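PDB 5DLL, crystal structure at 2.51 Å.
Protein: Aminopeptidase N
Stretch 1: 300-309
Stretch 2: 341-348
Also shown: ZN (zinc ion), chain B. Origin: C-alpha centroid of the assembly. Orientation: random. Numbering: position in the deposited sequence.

Stretch 1 (300-309) FELVQSVVGH
Stretch 2, residues 341-348: EFTSDLNS

Two helices meet here obliquely. Residues 300-309 are helical throughout, in a helix that runs on past both ends of the stretch, and a second helix, already under way at 341, gives way to loop by Asn347; their N-to-C directions differ by 136° and their axes approach to 9.9 Å. The register is set by Ser305 opposite Thr343, CA to CA 6.3 Å, and by Gly308 near Phe342, CA to CA 7.5 Å. The contact is small, 326 Å² summed over both sides, and three residues dominate it: Gln304, Phe342 and Thr343.

Gln304 points toward the second helix with chi1 and chi2 both t and chi3 at 50°, an extended chain that carries its amide to Asn347, in the loop after the helix. There Gln304 OE1 accepts a hydrogen bond from Asn347 ND2 at 3.1 Å, 161° at the hydrogen. Asn347 (phi/psi -132/-130, chi1 m, chi2 -102°) also gives ND2 to Thr343 O at 2.9 Å, so one amide nitrogen ties the 343-347 segment to the neighbouring helix. Gln304 NE2 lies 3.8 Å from Leu346 CD2, a plain van der Waals contact.

The CA-to-CB bond of Phe342 points toward the first helix, and with chi1 t and chi2 57° its ring packs there. Phe342 CE2 sits 3.8 Å from Gln304 CG and 3.7 Å from Gln304 O, which meets the ring at its edge, near the plane. Gly308 CA is 3.9 Å from Phe342 CE2. The absent side chain makes the room: an ideal CB on Gly308 would fall 2.7 Å from Phe342 CE2, a clash.

Thr343, chi1 m, fills the closest register point with small groups. Thr343 OG1 lies 3.8 Å from Ser305 CB, and Thr343 CG2 packs 3.9 Å from Glu301 CD. Glu301, chi1 t, chi2 -134° (between wells) and chi3 -116°, starts sideways, but its end comes nearer.

Beyond the interface, His309 NE2 binds zinc at 2.2 Å.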

# COMPACT_ATOMS: atom_id res chain seq x y z
N PHE A 300 6.99 7.11 11.25
CA PHE A 300 7.06 8.43 10.62
C PHE A 300 7.05 8.35 9.08
O PHE A 300 6.41 9.17 8.42
CB PHE A 300 8.31 9.17 11.08
CG PHE A 300 8.22 9.73 12.47
CD1 PHE A 300 7.40 10.83 12.73
CD2 PHE A 300 8.98 9.21 13.50
CE1 PHE A 300 7.33 11.37 14.01
CE2 PHE A 300 8.91 9.75 14.78
CZ PHE A 300 8.08 10.83 15.03
N GLU A 301 7.76 7.37 8.53
CA GLU A 301 7.83 7.19 7.07
C GLU A 301 6.48 6.81 6.47
O GLU A 301 6.15 7.22 5.34
CB GLU A 301 8.85 6.11 6.70
CG GLU A 301 9.28 6.15 5.23
CD GLU A 301 9.28 4.78 4.58
OE1 GLU A 301 10.36 4.31 4.17
OE2 GLU A 301 8.19 4.17 4.47
N LEU A 302 5.71 6.02 7.21
CA LEU A 302 4.38 5.59 6.76
C LEU A 302 3.36 6.71 6.82
O LEU A 302 2.55 6.86 5.89
CB LEU A 302 3.90 4.39 7.58
CG LEU A 302 4.64 3.08 7.29
CD1 LEU A 302 4.38 2.05 8.40
CD2 LEU A 302 4.25 2.53 5.93
N VAL A 303 3.39 7.50 7.89
CA VAL A 303 2.54 8.70 8.02
C VAL A 303 2.76 9.64 6.84
O VAL A 303 1.81 10.18 6.28
CB VAL A 303 2.81 9.46 9.33
CG1 VAL A 303 2.20 10.86 9.30
CG2 VAL A 303 2.28 8.69 10.53
N GLN A 304 4.03 9.83 6.50
CA GLN A 304 4.43 10.65 5.36
C GLN A 304 3.86 10.10 4.05
O GLN A 304 3.26 10.84 3.28
CB GLN A 304 5.96 10.72 5.28
CG GLN A 304 6.50 11.77 4.32
CD GLN A 304 7.97 11.56 3.99
OE1 GLN A 304 8.39 10.46 3.62
NE2 GLN A 304 8.75 12.62 4.11
N SER A 305 4.06 8.80 3.84
CA SER A 305 3.60 8.08 2.63
C SER A 305 2.08 8.12 2.47
O SER A 305 1.57 8.30 1.36
CB SER A 305 4.05 6.62 2.70
OG SER A 305 3.47 5.85 1.66
N VAL A 306 1.39 7.91 3.58
CA VAL A 306 -0.07 7.92 3.63
C VAL A 306 -0.60 9.30 3.23
O VAL A 306 -1.42 9.42 2.32
CB VAL A 306 -0.56 7.54 5.05
CG1 VAL A 306 -2.01 7.91 5.26
CG2 VAL A 306 -0.33 6.05 5.30
N VAL A 307 -0.13 10.34 3.92
CA VAL A 307 -0.54 11.71 3.65
C VAL A 307 -0.17 12.06 2.21
O VAL A 307 -0.98 12.65 1.48
CB VAL A 307 0.12 12.71 4.62
CG1 VAL A 307 -0.14 14.15 4.19
CG2 VAL A 307 -0.37 12.49 6.05
N GLY A 308 1.05 11.71 1.82
CA GLY A 308 1.51 11.93 0.46
C GLY A 308 0.54 11.37 -0.56
O GLY A 308 0.00 12.11 -1.39
N HIS A 309 0.31 10.06 -0.47
CA HIS A 309 -0.52 9.35 -1.44
C HIS A 309 -1.86 10.03 -1.68
O HIS A 309 -2.28 10.20 -2.82
CB HIS A 309 -0.74 7.91 -0.97
CG HIS A 309 -1.69 7.14 -1.82
ND1 HIS A 309 -1.27 6.18 -2.72
CD2 HIS A 309 -3.04 7.17 -1.92
CE1 HIS A 309 -2.32 5.66 -3.33
NE2 HIS A 309 -3.41 6.25 -2.86
N GLU A 341 7.59 7.12 -5.41
CA GLU A 341 8.63 8.05 -5.87
C GLU A 341 8.87 9.18 -4.88
O GLU A 341 10.00 9.65 -4.73
CB GLU A 341 8.23 8.67 -7.22
CG GLU A 341 8.37 7.72 -8.39
CD GLU A 341 9.80 7.34 -8.66
OE1 GLU A 341 10.69 8.22 -8.61
OE2 GLU A 341 10.05 6.14 -8.92
N PHE A 342 7.80 9.64 -4.24
CA PHE A 342 7.87 10.68 -3.22
C PHE A 342 8.68 10.20 -2.04
O PHE A 342 9.62 10.86 -1.60
CB PHE A 342 6.44 11.04 -2.79
CG PHE A 342 6.35 11.88 -1.55
CD1 PHE A 342 6.98 13.11 -1.47
CD2 PHE A 342 5.55 11.47 -0.48
CE1 PHE A 342 6.86 13.89 -0.33
CE2 PHE A 342 5.42 12.25 0.66
CZ PHE A 342 6.08 13.46 0.73
N THR A 343 8.32 9.02 -1.55
CA THR A 343 9.06 8.38 -0.46
C THR A 343 10.53 8.09 -0.84
O THR A 343 11.42 8.22 -0.00
CB THR A 343 8.34 7.11 0.00
OG1 THR A 343 7.13 7.49 0.65
CG2 THR A 343 9.18 6.30 0.99
N SER A 344 10.78 7.73 -2.10
CA SER A 344 12.13 7.43 -2.58
C SER A 344 13.07 8.65 -2.56
O SER A 344 14.22 8.56 -2.11
CB SER A 344 12.07 6.84 -3.99
OG SER A 344 11.48 5.56 -3.98
N ASP A 345 12.57 9.78 -3.06
CA ASP A 345 13.34 11.03 -3.09
C ASP A 345 13.69 11.55 -1.69
O ASP A 345 14.84 11.88 -1.43
CB ASP A 345 12.58 12.11 -3.87
CG ASP A 345 12.43 11.78 -5.35
OD1 ASP A 345 13.22 10.96 -5.88
OD2 ASP A 345 11.51 12.35 -5.99
N LEU A 346 12.70 11.62 -0.81
CA LEU A 346 12.89 12.20 0.54
C LEU A 346 13.44 11.22 1.59
O LEU A 346 13.67 11.61 2.73
CB LEU A 346 11.58 12.81 1.04
CG LEU A 346 11.17 14.18 0.47
CD1 LEU A 346 10.83 14.10 -1.01
CD2 LEU A 346 9.99 14.72 1.25
N ASN A 347 13.62 9.95 1.22
CA ASN A 347 14.26 8.97 2.10
C ASN A 347 15.35 8.22 1.31
O ASN A 347 16.17 8.86 0.66
CB ASN A 347 13.23 8.02 2.73
CG ASN A 347 12.11 8.76 3.46
OD1 ASN A 347 12.11 8.83 4.69
ND2 ASN A 347 11.15 9.30 2.72
N SER A 348 15.35 6.88 1.34
CA SER A 348 16.28 6.09 0.54
C SER A 348 15.57 5.45 -0.66
O SER A 348 14.65 4.65 -0.48
CB SER A 348 16.91 4.99 1.39
OG SER A 348 17.75 4.16 0.60
ZN ZN B . -5.45 5.87 -3.44